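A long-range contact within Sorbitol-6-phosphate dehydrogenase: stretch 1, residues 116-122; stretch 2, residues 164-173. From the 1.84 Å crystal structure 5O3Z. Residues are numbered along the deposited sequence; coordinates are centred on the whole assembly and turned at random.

Stretch 1 (116-122) NLVGYFL
Stretch 2 164-173: GGVGLTQSLA

How do the two stretches lie against each other? Both are helical from end to end and belong to longer helices of the same chain. They run nearly parallel, with 17° between their N-to-C directions, a signed crossing angle of -17° and a closest axial approach of 9.7 Å. The register is set by Leu117 CA and Gly165 CA, 6.0 Å apart, and by Phe121 CA and Leu168 CA, 7.4 Å apart. Stretch 2 has regular i to i+4 hydrogen bonding, for instance Leu168 N to Gly164 O at 2.9 Å and Leu172 N to Leu168 O at 2.8 Å. Stretch 1 has a wider pi-type turn at 116-118, where Leu117 takes phi/psi of -124/-56; beyond it, Phe121 N donates to Leu117 O at 3.1 Å.

What does Tyr120, the residue with the most covered surface, do? Its CA-to-CB bond points toward stretch 2, and with chi1 t (174°) and chi2 37° its side chain sits as a knob among Gly165, Leu168, Thr169 and Leu172. The phenol oxygen reaches Thr169, whose chi1 is m (-77°): Tyr120 OH and Thr169 OG1 form a 2.7 Å hydrogen bond in which either could be the donor. This links the helices through a polar pair within an otherwise largely apolar contact. Thr169 OG1 lies at the ring edge, as does Gly165 O, 3.8 Å from Tyr120 CE2. Further along, Tyr120 CZ packs 3.9 Å from Leu172 CD1, with Leu172 in the m,t rotamer.

How does Leu168 answer from the other helix? Its CA-to-CB bond also points toward stretch 1, with chi1 t (-179°) and chi2 p (55°), and its CD2 methyl touches residues on successive parts of stretch 1. Leu168 CD2 is 3.7 Å from Tyr120 CD2, approaching the ring obliquely, and 3.8 Å from Phe121 CB. It also lies 3.7 Å from Phe121 CA, so the methyl packs against backbone as well as side chain.

Why can Leu117 come so close to the glycines? Its CA-to-CB bond points sideways, but chi1 t (-168°) and chi2 p (49°) bring the end of the side chain nearer to stretch 2. Leu117 CD1 is 3.6 Å from both Gly164 C and Gly165 N, resting directly on the peptide link. An ideal CB on Gly164 would be only 2.9 Å from Leu117 CD2, a clash; the bare backbone leaves that space to the leucine.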

ATOM      1  N   ASN A 116      18.919 -12.457   5.544  1.00 27.46           N
ATOM      2  CA  ASN A 116      18.129 -11.491   4.800  1.00 27.21           C
ATOM      3  C   ASN A 116      18.025 -10.151   5.412  1.00 27.03           C
ATOM      4  O   ASN A 116      17.796  -9.174   4.698  1.00 32.82           O
ATOM      5  CB  ASN A 116      16.776 -12.023   4.560  1.00 29.15           C
ATOM      6  CG  ASN A 116      16.789 -13.043   3.512  1.00 29.36           C
ATOM      7  OD1 ASN A 116      17.164 -12.712   2.367  1.00 30.58           O
ATOM      8  ND2 ASN A 116      16.428 -14.296   3.846  1.00 24.62           N
ATOM      9  N   LEU A 117      18.206 -10.078   6.734  1.00 25.84           N
ATOM     10  CA  LEU A 117      17.928  -8.885   7.450  1.00 25.92           C
ATOM     11  C   LEU A 117      19.077  -8.374   8.249  1.00 24.09           C
ATOM     12  O   LEU A 117      19.437  -7.241   8.079  1.00 24.17           O
ATOM     13  CB  LEU A 117      16.666  -9.075   8.328  1.00 26.12           C
ATOM     14  CG  LEU A 117      15.957  -7.910   8.997  1.00 27.37           C
ATOM     15  CD1 LEU A 117      15.724  -6.796   7.977  1.00 29.23           C
ATOM     16  CD2 LEU A 117      14.634  -8.463   9.547  1.00 27.23           C
ATOM     17  N   VAL A 118      19.662  -9.165   9.161  1.00 25.53           N
ATOM     18  CA  VAL A 118      20.733  -8.639   9.983  1.00 25.07           C
ATOM     19  C   VAL A 118      21.991  -8.298   9.110  1.00 24.14           C
ATOM     20  O   VAL A 118      22.681  -7.302   9.339  1.00 26.55           O
ATOM     21  CB  VAL A 118      21.092  -9.638  11.101  1.00 28.67           C
ATOM     22  CG1 VAL A 118      22.421  -9.304  11.743  1.00 26.69           C
ATOM     23  CG2 VAL A 118      19.972  -9.712  12.122  1.00 27.13           C
ATOM     24  N   GLY A 119      22.249  -9.109   8.107  1.00 24.47           N
ATOM     25  CA  GLY A 119      23.329  -8.819   7.167  1.00 25.10           C
ATOM     26  C   GLY A 119      23.124  -7.498   6.491  1.00 23.44           C
ATOM     27  O   GLY A 119      24.070  -6.741   6.295  1.00 24.52           O
ATOM     28  N   TYR A 120      21.858  -7.190   6.186  1.00 22.53           N
ATOM     29  CA  TYR A 120      21.555  -5.962   5.495  1.00 22.22           C
ATOM     30  C   TYR A 120      21.782  -4.801   6.406  1.00 22.58           C
ATOM     31  O   TYR A 120      22.321  -3.790   5.984  1.00 24.17           O
ATOM     32  CB  TYR A 120      20.158  -6.018   4.846  1.00 23.09           C
ATOM     33  CG  TYR A 120      19.651  -4.712   4.191  1.00 22.03           C
ATOM     34  CD1 TYR A 120      20.497  -3.845   3.512  1.00 23.45           C
ATOM     35  CD2 TYR A 120      18.292  -4.432   4.141  1.00 22.65           C
ATOM     36  CE1 TYR A 120      20.022  -2.673   2.911  1.00 22.07           C
ATOM     37  CE2 TYR A 120      17.789  -3.265   3.550  1.00 22.24           C
ATOM     38  CZ  TYR A 120      18.661  -2.412   2.906  1.00 21.64           C
ATOM     39  OH  TYR A 120      18.219  -1.292   2.298  1.00 22.89           O
ATOM     40  N   PHE A 121      21.404  -4.940   7.683  1.00 22.10           N
ATOM     41  CA  PHE A 121      21.628  -3.917   8.700  1.00 20.75           C
ATOM     42  C   PHE A 121      23.175  -3.749   8.893  1.00 20.38           C
ATOM     43  O   PHE A 121      23.685  -2.662   8.818  1.00 19.74           O
ATOM     44  CB  PHE A 121      20.878  -4.349   9.997  1.00 20.52           C
ATOM     45  CG  PHE A 121      21.361  -3.718  11.232  1.00 20.98           C
ATOM     46  CD1 PHE A 121      20.948  -2.487  11.603  1.00 21.76           C
ATOM     47  CD2 PHE A 121      22.309  -4.376  12.026  1.00 22.00           C
ATOM     48  CE1 PHE A 121      21.423  -1.894  12.763  1.00 23.12           C
ATOM     49  CE2 PHE A 121      22.784  -3.822  13.176  1.00 21.95           C
ATOM     50  CZ  PHE A 121      22.335  -2.573  13.567  1.00 23.22           C
ATOM     51  N   LEU A 122      23.915  -4.840   9.068  1.00 21.99           N
ATOM     52  CA  LEU A 122      25.355  -4.635   9.292  1.00 21.87           C
ATOM     53  C   LEU A 122      26.082  -3.913   8.158  1.00 22.53           C
ATOM     54  O   LEU A 122      26.791  -2.890   8.404  1.00 21.84           O
ATOM     55  CB  LEU A 122      26.023  -5.898   9.650  1.00 23.11           C
ATOM     56  CG  LEU A 122      25.573  -6.369  11.020  1.00 24.74           C
ATOM     57  CD1 LEU A 122      25.931  -7.835  11.078  1.00 25.07           C
ATOM     58  CD2 LEU A 122      26.221  -5.488  12.078  1.00 27.16           C
ATOM     59  N   GLY A 164      10.632  -7.185   6.474  1.00 20.82           N
ATOM     60  CA  GLY A 164      11.526  -6.481   7.392  1.00 21.41           C
ATOM     61  C   GLY A 164      12.589  -5.675   6.681  1.00 22.53           C
ATOM     62  O   GLY A 164      12.850  -4.520   7.048  1.00 21.91           O
ATOM     63  N   GLY A 165      13.073  -6.203   5.577  1.00 20.90           N
ATOM     64  CA  GLY A 165      13.966  -5.372   4.729  1.00 20.35           C
ATOM     65  C   GLY A 165      13.364  -4.044   4.218  1.00 20.51           C
ATOM     66  O   GLY A 165      14.055  -3.057   4.080  1.00 20.18           O
ATOM     67  N   VAL A 166      12.065  -4.054   3.884  1.00 20.18           N
ATOM     68  CA  VAL A 166      11.401  -2.816   3.448  1.00 18.48           C
ATOM     69  C   VAL A 166      11.417  -1.835   4.550  1.00 18.41           C
ATOM     70  O   VAL A 166      11.768  -0.692   4.351  1.00 17.51           O
ATOM     71  CB  VAL A 166       9.969  -3.086   2.988  1.00 17.53           C
ATOM     72  CG1 VAL A 166       9.276  -1.725   2.679  1.00 17.85           C
ATOM     73  CG2 VAL A 166      10.021  -4.044   1.803  1.00 17.42           C
ATOM     74  N   GLY A 167      11.042  -2.307   5.727  1.00 19.59           N
ATOM     75  CA  GLY A 167      11.095  -1.465   6.942  1.00 20.37           C
ATOM     76  C   GLY A 167      12.474  -0.871   7.215  1.00 20.30           C
ATOM     77  O   GLY A 167      12.606   0.315   7.514  1.00 18.57           O
ATOM     78  N   LEU A 168      13.491  -1.727   7.118  1.00 20.19           N
ATOM     79  CA  LEU A 168      14.870  -1.238   7.308  1.00 21.57           C
ATOM     80  C   LEU A 168      15.261  -0.219   6.241  1.00 22.15           C
ATOM     81  O   LEU A 168      15.721   0.870   6.570  1.00 21.55           O
ATOM     82  CB  LEU A 168      15.859  -2.396   7.357  1.00 22.05           C
ATOM     83  CG  LEU A 168      17.291  -1.953   7.569  1.00 21.88           C
ATOM     84  CD1 LEU A 168      17.472  -1.091   8.807  1.00 21.99           C
ATOM     85  CD2 LEU A 168      18.168  -3.131   7.632  1.00 22.50           C
ATOM     86  N   THR A 169      14.929  -0.516   4.972  1.00 22.15           N
ATOM     87  CA  THR A 169      15.098   0.446   3.868  1.00 21.79           C
ATOM     88  C   THR A 169      14.440   1.806   4.151  1.00 21.38           C
ATOM     89  O   THR A 169      15.061   2.820   3.898  1.00 21.26           O
ATOM     90  CB  THR A 169      14.620  -0.118   2.500  1.00 20.94           C
ATOM     91  OG1 THR A 169      15.551  -1.028   1.925  1.00 21.38           O
ATOM     92  CG2 THR A 169      14.349   0.978   1.530  1.00 21.52           C
ATOM     93  N   GLN A 170      13.226   1.883   4.710  1.00 21.30           N
ATOM     94  CA  GLN A 170      12.612   3.168   4.951  1.00 20.76           C
ATOM     95  C   GLN A 170      13.285   3.925   6.125  1.00 21.79           C
ATOM     96  O   GLN A 170      13.504   5.139   6.041  1.00 21.67           O
ATOM     97  CB  GLN A 170      11.072   3.020   5.177  1.00 19.62           C
ATOM     98  CG  GLN A 170      10.364   2.449   3.979  1.00 19.69           C
ATOM     99  CD  GLN A 170       8.850   2.375   4.194  1.00 19.11           C
ATOM    100  OE1 GLN A 170       8.334   2.975   5.094  1.00 18.28           O
ATOM    101  NE2 GLN A 170       8.186   1.621   3.345  1.00 17.85           N
ATOM    102  N   SER A 171      13.545   3.234   7.238  1.00 23.52           N
ATOM    103  CA  SER A 171      14.230   3.836   8.352  1.00 24.86           C
ATOM    104  C   SER A 171      15.642   4.324   7.906  1.00 24.16           C
ATOM    105  O   SER A 171      16.043   5.426   8.282  1.00 24.42           O
ATOM    106  CB  SER A 171      14.437   2.858   9.512  1.00 25.95           C
ATOM    107  OG  SER A 171      13.252   2.736  10.273  1.00 29.55           O
ATOM    108  N   LEU A 172      16.395   3.459   7.217  1.00 22.87           N
ATOM    109  CA  LEU A 172      17.717   3.890   6.651  1.00 22.49           C
ATOM    110  C   LEU A 172      17.619   5.181   5.841  1.00 23.38           C
ATOM    111  O   LEU A 172      18.425   6.125   6.003  1.00 25.23           O
ATOM    112  CB  LEU A 172      18.298   2.828   5.722  1.00 22.79           C
ATOM    113  CG  LEU A 172      18.771   1.529   6.411  1.00 23.89           C
ATOM    114  CD1 LEU A 172      19.271   0.460   5.505  1.00 22.42           C
ATOM    115  CD2 LEU A 172      19.819   1.857   7.442  1.00 24.80           C
ATOM    116  N   ALA A 173      16.635   5.220   4.959  1.00 21.94           N
ATOM    117  CA  ALA A 173      16.407   6.364   4.100  1.00 22.01           C
ATOM    118  C   ALA A 173      16.183   7.579   4.911  1.00 21.03           C
ATOM    119  O   ALA A 173      16.701   8.638   4.570  1.00 23.03           O
ATOM    120  CB  ALA A 173      15.207   6.105   3.147  1.00 21.76           C
TER